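Local coordinates for conserved membrane protein (Chlamydia abortus, PDB 6GZU), which is a secreted effector that combines deubiquitinating and acetyltransferase activities and induces fragmentation of the Golgi, at residues 40-52 and 112-125. Sequence-based numbering, arbitrary orientation. Where two conformers were deposited one is given.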
ATOM      1  N   PRO A  40       5.286   2.185  -3.763  1.00 20.15           N
ATOM      2  CA  PRO A  40       4.886   1.824  -5.122  1.00 21.12           C
ATOM      3  C   PRO A  40       4.585   3.024  -5.985  1.00 20.46           C
ATOM      4  O   PRO A  40       4.865   4.166  -5.610  1.00 22.60           O
ATOM      5  CB  PRO A  40       3.620   0.973  -4.912  1.00 21.26           C
ATOM      6  CG  PRO A  40       2.975   1.611  -3.695  1.00 22.70           C
ATOM      7  CD  PRO A  40       4.193   1.985  -2.792  1.00 20.14           C
ATOM      8  N   SER A  41       4.007   2.782  -7.148  1.00 20.25           N
ATOM      9  CA  SER A  41       3.866   3.838  -8.155  1.00 20.63           C
ATOM     10  C   SER A  41       3.230   5.102  -7.607  1.00 21.31           C
ATOM     11  O   SER A  41       2.192   5.051  -6.950  1.00 23.86           O
ATOM     12  CB  SER A  41       2.967   3.330  -9.269  1.00 22.13           C
ATOM     13  OG  SER A  41       2.617   4.409 -10.123  1.00 23.23           O
ATOM     14  N   LEU A  42       3.850   6.243  -7.881  1.00 22.74           N
ATOM     15  CA  LEU A  42       3.288   7.542  -7.486  1.00 22.89           C
ATOM     16  C   LEU A  42       2.215   7.993  -8.472  1.00 26.63           C
ATOM     17  O   LEU A  42       1.549   9.019  -8.251  1.00 28.32           O
ATOM     18  CB  LEU A  42       4.380   8.611  -7.412  1.00 23.57           C
ATOM     19  CG  LEU A  42       5.617   8.282  -6.575  1.00 24.86           C
ATOM     20  CD1 LEU A  42       6.556   9.492  -6.502  1.00 23.88           C
ATOM     21  CD2 LEU A  42       5.242   7.820  -5.156  1.00 25.90           C
ATOM     22  N   TYR A  43       2.029   7.233  -9.548  1.00 25.49           N
ATOM     23  CA  TYR A  43       1.137   7.624 -10.638  1.00 28.59           C
ATOM     24  C   TYR A  43      -0.202   6.850 -10.677  1.00 28.77           C
ATOM     25  O   TYR A  43      -1.258   7.432 -10.971  1.00 31.36           O
ATOM     26  CB  TYR A  43       1.877   7.445 -11.959  1.00 32.72           C
ATOM     27  CG  TYR A  43       1.147   7.939 -13.161  1.00 37.35           C
ATOM     28  CD1 TYR A  43       0.917   9.291 -13.340  1.00 40.43           C
ATOM     29  CD2 TYR A  43       0.726   7.061 -14.147  1.00 41.66           C
ATOM     30  CE1 TYR A  43       0.258   9.764 -14.470  1.00 43.50           C
ATOM     31  CE2 TYR A  43       0.060   7.519 -15.275  1.00 44.57           C
ATOM     32  CZ  TYR A  43      -0.171   8.871 -15.425  1.00 45.70           C
ATOM     33  OH  TYR A  43      -0.828   9.327 -16.546  1.00 49.12           O
ATOM     34  N   THR A  44      -0.167   5.544 -10.393  1.00 28.33           N
ATOM     35  CA  THR A  44      -1.357   4.686 -10.487  1.00 28.57           C
ATOM     36  C   THR A  44      -1.602   3.981  -9.157  1.00 25.03           C
ATOM     37  O   THR A  44      -0.801   3.124  -8.749  1.00 26.44           O
ATOM     38  CB  THR A  44      -1.174   3.617 -11.604  1.00 30.41           C
ATOM     39  OG1 THR A  44      -0.841   4.268 -12.845  1.00 34.54           O
ATOM     40  CG2 THR A  44      -2.440   2.765 -11.779  1.00 31.03           C
ATOM     41  N   PRO A  45      -2.718   4.296  -8.469  1.00 23.32           N
ATOM     42  CA  PRO A  45      -3.040   3.517  -7.253  1.00 21.99           C
ATOM     43  C   PRO A  45      -3.423   2.098  -7.642  1.00 21.19           C
ATOM     44  O   PRO A  45      -3.794   1.863  -8.797  1.00 22.89           O
ATOM     45  CB  PRO A  45      -4.321   4.181  -6.699  1.00 24.34           C
ATOM     46  CG  PRO A  45      -4.486   5.457  -7.525  1.00 25.36           C
ATOM     47  CD  PRO A  45      -3.745   5.300  -8.805  1.00 25.16           C
ATOM     48  N   SER A  46      -3.352   1.173  -6.696  1.00 19.00           N
ATOM     49  CA  SER A  46      -3.808  -0.207  -6.952  1.00 18.95           C
ATOM     50  C   SER A  46      -5.299  -0.330  -6.653  1.00 20.45           C
ATOM     51  O   SER A  46      -5.892   0.565  -6.019  1.00 20.05           O
ATOM     52  CB  SER A  46      -3.060  -1.177  -6.039  1.00 21.34           C
ATOM     53  OG  SER A  46      -1.637  -1.073  -6.267  1.00 23.32           O
ATOM     54  N   THR A  47      -5.909  -1.422  -7.117  1.00 20.30           N
ATOM     55  CA  THR A  47      -7.302  -1.753  -6.797  1.00 19.63           C
ATOM     56  C   THR A  47      -7.330  -3.222  -6.424  1.00 19.78           C
ATOM     57  O   THR A  47      -6.324  -3.931  -6.552  1.00 19.85           O
ATOM     58  CB  THR A  47      -8.235  -1.586  -8.022  1.00 22.24           C
ATOM     59  OG1 THR A  47      -7.929  -2.605  -8.997  1.00 22.93           O
ATOM     60  CG2 THR A  47      -8.071  -0.199  -8.660  1.00 24.97           C
ATOM     61  N   CYS A  48      -8.481  -3.742  -6.038  1.00 21.63           N
ATOM     62  CA  CYS A  48      -8.553  -5.166  -5.721  0.68 21.17           C
ATOM     63  C   CYS A  48      -8.209  -6.039  -6.939  1.00 22.83           C
ATOM     64  O   CYS A  48      -7.769  -7.157  -6.765  1.00 23.45           O
ATOM     65  CB  CYS A  48      -9.937  -5.544  -5.168  0.68 22.18           C
ATOM     66  SG  CYS A  48     -11.344  -5.150  -6.242  0.68 24.11           S
ATOM     67  N   PHE A  49      -8.424  -5.519  -8.138  1.00 23.15           N
ATOM     68  CA  PHE A  49      -8.170  -6.280  -9.358  1.00 25.20           C
ATOM     69  C   PHE A  49      -6.728  -6.182  -9.810  1.00 24.16           C
ATOM     70  O   PHE A  49      -6.279  -7.059 -10.532  1.00 26.96           O
ATOM     71  CB  PHE A  49      -9.101  -5.832 -10.492  1.00 25.96           C
ATOM     72  CG  PHE A  49     -10.547  -6.063 -10.216  1.00 27.90           C
ATOM     73  CD1 PHE A  49     -11.038  -7.331 -10.098  1.00 28.31           C
ATOM     74  CD2 PHE A  49     -11.407  -5.001 -10.081  1.00 28.08           C
ATOM     75  CE1 PHE A  49     -12.376  -7.554  -9.830  1.00 28.86           C
ATOM     76  CE2 PHE A  49     -12.750  -5.212  -9.846  1.00 28.93           C
ATOM     77  CZ  PHE A  49     -13.253  -6.492  -9.732  1.00 29.77           C
ATOM     78  N   SER A  50      -6.007  -5.142  -9.391  1.00 22.84           N
ATOM     79  CA  SER A  50      -4.655  -4.915  -9.909  1.00 21.35           C
ATOM     80  C   SER A  50      -3.574  -5.111  -8.873  1.00 20.34           C
ATOM     81  O   SER A  50      -2.379  -5.193  -9.228  1.00 22.76           O
ATOM     82  CB  SER A  50      -4.533  -3.532 -10.523  1.00 22.47           C
ATOM     83  OG  SER A  50      -4.575  -2.568  -9.489  1.00 22.52           O
ATOM     84  N   ILE A  51      -3.936  -5.260  -7.600  1.00 19.88           N
ATOM     85  CA  ILE A  51      -2.915  -5.301  -6.535  1.00 18.83           C
ATOM     86  C   ILE A  51      -1.985  -6.530  -6.659  1.00 19.07           C
ATOM     87  O   ILE A  51      -0.797  -6.383  -6.467  1.00 18.79           O
ATOM     88  CB  ILE A  51      -3.580  -5.192  -5.112  1.00 18.82           C
ATOM     89  CG1 ILE A  51      -2.554  -5.222  -3.991  1.00 19.46           C
ATOM     90  CG2 ILE A  51      -4.601  -6.309  -4.890  1.00 19.74           C
ATOM     91  CD1 ILE A  51      -1.533  -4.078  -3.994  1.00 20.23           C
ATOM     92  N   GLU A  52      -2.494  -7.709  -7.024  1.00 19.83           N
ATOM     93  CA  GLU A  52      -1.605  -8.865  -7.069  1.00 20.18           C
ATOM     94  C   GLU A  52      -0.530  -8.653  -8.154  1.00 20.74           C
ATOM     95  O   GLU A  52       0.670  -8.926  -7.930  1.00 20.59           O
ATOM     96  CB  GLU A  52      -2.376 -10.158  -7.314  1.00 21.88           C
ATOM     97  CG  GLU A  52      -1.443 -11.352  -7.529  1.00 23.06           C
ATOM     98  CD  GLU A  52      -2.213 -12.609  -7.762  1.00 25.00           C
ATOM     99  OE1 GLU A  52      -3.321 -12.585  -8.368  1.00 27.51           O
ATOM    100  OE2 GLU A  52      -1.723 -13.669  -7.346  1.00 26.66           O
ATOM    101  N   HIS A 112     -17.635  -3.675 -10.864  1.00 38.85           N
ATOM    102  CA  HIS A 112     -17.637  -5.133 -10.686  1.00 40.86           C
ATOM    103  C   HIS A 112     -16.630  -5.877 -11.527  1.00 40.19           C
ATOM    104  O   HIS A 112     -16.566  -7.108 -11.478  1.00 41.65           O
ATOM    105  CB  HIS A 112     -19.032  -5.690 -10.905  1.00 44.27           C
ATOM    106  CG  HIS A 112     -19.996  -5.224  -9.868  1.00 47.56           C
ATOM    107  ND1 HIS A 112     -20.109  -5.829  -8.634  1.00 49.34           N
ATOM    108  CD2 HIS A 112     -20.820  -4.151  -9.840  1.00 49.58           C
ATOM    109  CE1 HIS A 112     -20.996  -5.172  -7.903  1.00 50.22           C
ATOM    110  NE2 HIS A 112     -21.445  -4.151  -8.613  1.00 50.97           N
ATOM    111  N   ASN A 113     -15.860  -5.139 -12.318  1.00 38.25           N
ATOM    112  CA  ASN A 113     -14.800  -5.745 -13.123  1.00 38.63           C
ATOM    113  C   ASN A 113     -13.661  -4.745 -13.229  1.00 36.73           C
ATOM    114  O   ASN A 113     -13.828  -3.604 -12.800  1.00 36.69           O
ATOM    115  CB  ASN A 113     -15.350  -6.205 -14.485  1.00 41.25           C
ATOM    116  CG  ASN A 113     -15.856  -5.066 -15.347  1.00 44.43           C
ATOM    117  OD1 ASN A 113     -15.259  -3.997 -15.425  1.00 46.00           O
ATOM    118  ND2 ASN A 113     -16.979  -5.303 -16.010  1.00 47.00           N
ATOM    119  N   PRO A 114     -12.487  -5.164 -13.750  1.00 36.03           N
ATOM    120  CA  PRO A 114     -11.355  -4.233 -13.881  1.00 35.02           C
ATOM    121  C   PRO A 114     -11.623  -3.029 -14.750  1.00 36.96           C
ATOM    122  O   PRO A 114     -11.180  -1.943 -14.359  1.00 37.64           O
ATOM    123  CB  PRO A 114     -10.283  -5.101 -14.540  1.00 35.37           C
ATOM    124  CG  PRO A 114     -10.577  -6.442 -13.999  1.00 34.42           C
ATOM    125  CD  PRO A 114     -12.065  -6.545 -14.038  1.00 34.91           C
ATOM    126  N   GLU A 115     -12.313  -3.192 -15.882  1.00 39.04           N
ATOM    127  CA  GLU A 115     -12.594  -2.042 -16.752  1.00 39.95           C
ATOM    128  C   GLU A 115     -13.402  -0.985 -15.997  1.00 39.83           C
ATOM    129  O   GLU A 115     -13.015   0.195 -15.947  1.00 40.44           O
ATOM    130  CB  GLU A 115     -13.310  -2.461 -18.045  1.00 40.94           C
ATOM    131  N   GLU A 116     -14.509  -1.399 -15.381  1.00 39.03           N
ATOM    132  CA  GLU A 116     -15.284  -0.474 -14.545  1.00 38.98           C
ATOM    133  C   GLU A 116     -14.454   0.159 -13.413  1.00 36.07           C
ATOM    134  O   GLU A 116     -14.487   1.387 -13.231  1.00 36.42           O
ATOM    135  CB  GLU A 116     -16.541  -1.154 -13.982  1.00 41.15           C
ATOM    136  CG  GLU A 116     -17.633  -1.433 -15.011  1.00 45.95           C
ATOM    137  CD  GLU A 116     -18.707  -2.350 -14.465  1.00 49.47           C
ATOM    138  OE1 GLU A 116     -18.818  -2.464 -13.215  1.00 49.09           O
ATOM    139  OE2 GLU A 116     -19.444  -2.963 -15.285  1.00 51.35           O
ATOM    140  N   MET A 117     -13.699  -0.646 -12.659  1.00 33.60           N
ATOM    141  CA  MET A 117     -12.929  -0.115 -11.536  1.00 30.82           C
ATOM    142  C   MET A 117     -11.888   0.866 -12.069  1.00 32.43           C
ATOM    143  O   MET A 117     -11.663   1.953 -11.517  1.00 32.03           O
ATOM    144  CB  MET A 117     -12.212  -1.232 -10.748  1.00 29.50           C
ATOM    145  CG  MET A 117     -11.687  -0.774  -9.393  1.00 29.24           C
ATOM    146  SD  MET A 117     -12.984  -0.390  -8.218  1.00 30.25           S
ATOM    147  CE  MET A 117     -13.564  -2.059  -7.812  1.00 30.42           C
ATOM    148  N   ASN A 118     -11.237   0.491 -13.161  1.00 34.76           N
ATOM    149  CA  ASN A 118     -10.236   1.405 -13.685  1.00 38.67           C
ATOM    150  C   ASN A 118     -10.735   2.741 -14.212  1.00 38.45           C
ATOM    151  O   ASN A 118     -10.112   3.788 -13.966  1.00 38.13           O
ATOM    152  CB  ASN A 118      -9.327   0.718 -14.665  1.00 42.84           C
ATOM    153  CG  ASN A 118      -8.025   0.464 -14.053  1.00 46.53           C
ATOM    154  OD1 ASN A 118      -7.937  -0.254 -13.047  1.00 47.82           O
ATOM    155  ND2 ASN A 118      -7.012   1.157 -14.537  1.00 46.09           N
ATOM    156  N   SER A 119     -11.861   2.705 -14.909  1.00 37.86           N
ATOM    157  CA  SER A 119     -12.422   3.917 -15.464  1.00 39.88           C
ATOM    158  C   SER A 119     -12.836   4.839 -14.338  1.00 39.89           C
ATOM    159  O   SER A 119     -12.569   6.051 -14.374  1.00 42.07           O
ATOM    160  CB  SER A 119     -13.612   3.599 -16.346  1.00 41.59           C
ATOM    161  OG  SER A 119     -14.182   4.814 -16.787  1.00 43.33           O
ATOM    162  N   MET A 120     -13.497   4.262 -13.337  1.00 38.03           N
ATOM    163  CA  MET A 120     -13.896   5.026 -12.165  1.00 35.54           C
ATOM    164  C   MET A 120     -12.678   5.584 -11.456  1.00 33.97           C
ATOM    165  O   MET A 120     -12.637   6.758 -11.111  1.00 34.66           O
ATOM    166  CB  MET A 120     -14.710   4.179 -11.209  1.00 35.59           C
ATOM    167  CG  MET A 120     -15.997   3.701 -11.787  1.00 39.39           C
ATOM    168  SD  MET A 120     -17.054   3.086 -10.461  1.00 42.17           S
ATOM    169  CE  MET A 120     -17.100   4.597  -9.498  1.00 40.75           C
ATOM    170  N   MET A 121     -11.658   4.776 -11.247  1.00 33.20           N
ATOM    171  CA  MET A 121     -10.505   5.251 -10.515  0.60 32.81           C
ATOM    172  C   MET A 121      -9.807   6.405 -11.231  1.00 35.93           C
ATOM    173  O   MET A 121      -9.439   7.427 -10.615  1.00 37.36           O
ATOM    174  CB  MET A 121      -9.509   4.116 -10.302  0.60 30.59           C
ATOM    175  CG  MET A 121      -8.368   4.596  -9.478  0.60 29.98           C
ATOM    176  SD  MET A 121      -7.262   3.288  -9.153  0.60 30.34           S
ATOM    177  CE  MET A 121      -6.666   2.862 -10.801  0.60 30.62           C
ATOM    178  N   LEU A 122      -9.610   6.230 -12.532  1.00 40.01           N
ATOM    179  CA  LEU A 122      -8.914   7.236 -13.318  1.00 44.14           C
ATOM    180  C   LEU A 122      -9.638   8.579 -13.232  1.00 46.26           C
ATOM    181  O   LEU A 122      -9.005   9.632 -13.236  1.00 46.42           O
ATOM    182  CB  LEU A 122      -8.749   6.787 -14.776  1.00 45.73           C
ATOM    183  CG  LEU A 122      -7.916   5.520 -15.042  1.00 47.16           C
ATOM    184  CD1 LEU A 122      -7.668   5.315 -16.526  1.00 48.65           C
ATOM    185  CD2 LEU A 122      -6.600   5.502 -14.272  1.00 47.22           C
ATOM    186  N   SER A 123     -10.961   8.561 -13.109  1.00 47.59           N
ATOM    187  CA  SER A 123     -11.661   9.831 -12.988  1.00 50.10           C
ATOM    188  C   SER A 123     -11.514  10.514 -11.607  1.00 51.60           C
ATOM    189  O   SER A 123     -11.528  11.747 -11.536  1.00 53.95           O
ATOM    190  CB  SER A 123     -13.133   9.676 -13.366  1.00 51.50           C
ATOM    191  OG  SER A 123     -13.874   9.167 -12.277  1.00 52.81           O
ATOM    192  N   THR A 124     -11.364   9.743 -10.523  1.00 50.96           N
ATOM    193  CA  THR A 124     -11.488  10.310  -9.169  1.00 50.88           C
ATOM    194  C   THR A 124     -10.279  10.215  -8.216  1.00 49.88           C
ATOM    195  O   THR A 124     -10.066  11.116  -7.409  1.00 51.69           O
ATOM    196  CB  THR A 124     -12.727   9.740  -8.423  1.00 51.39           C
ATOM    197  OG1 THR A 124     -13.853   9.700  -9.320  1.00 52.58           O
ATOM    198  CG2 THR A 124     -13.088  10.631  -7.210  1.00 50.83           C
ATOM    199  N   ALA A 125      -9.515   9.125  -8.263  1.00 46.52           N
ATOM    200  CA  ALA A 125      -8.456   8.923  -7.266  1.00 43.44           C
ATOM    201  C   ALA A 125      -7.568  10.164  -7.003  1.00 42.81           C
ATOM    202  O   ALA A 125      -6.977  10.335  -5.908  1.00 42.58           O
ATOM    203  CB  ALA A 125      -7.589   7.685  -7.627  1.00 43.16           C
TER
HETATM  204  O   HOH W   1      -8.525  -2.250 -11.613  1.00 32.81           O
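F49 and P114 mark the closest backbone approach, CA atoms 5.9 Å apart, and from there the loop 44-50 runs along helix 114-124 against its chain direction, T47 opposite M117 and P45 opposite A125. No direct hydrogen bond joins the two segments. The F49 ring lies at the N-terminal end of the helix, where P114 crosses it at about a right angle: P114 CD sits 4.1 Å from the F49 ring centroid and 8° off its normal, a CH-pi contact over the face. In one of the two C48 conformers, SG lies toward the rim of the opposite face, while M117 CB meets the ring edge in plane. The M117 chain bends twice, which folds its CE back to 3.8 Å from F49 CE2. With T47 OG1 set between the backbone N and the carbonyl carbon (chi1 69°), CG2 is left anti to the carbonyl carbon and settles between the methionines, against M117 CG and, in one of two M121 conformers, 3.6 Å from M121 SD. T47 OG1 binds a water at 2.7 Å, and this water donates to N118 OD1 over a notably short distance; OG1 also takes weak bonds from the N-H groups of F49 and S50. In return S50 OG accepts from T47 N. In that same conformer M121 CE comes to 3.6 Å from P45 O, and P45 CG closes the row against A125 CB at 3.8 Å. At the helix start, N113 OD1 caps E116 N in a nearly straight bond of 2.7 Å. W106 of strand 100-107 touches M117, and W135 of strand 134-141 touches both P45 and A125, so loop and helix pack together beside the central sheet of this cysteine-protease-like (CE clan) domain. The loop's fit on the helix therefore depends on shape and dispersion, its hydroxyls bonding within the loop while the water joins it to N118.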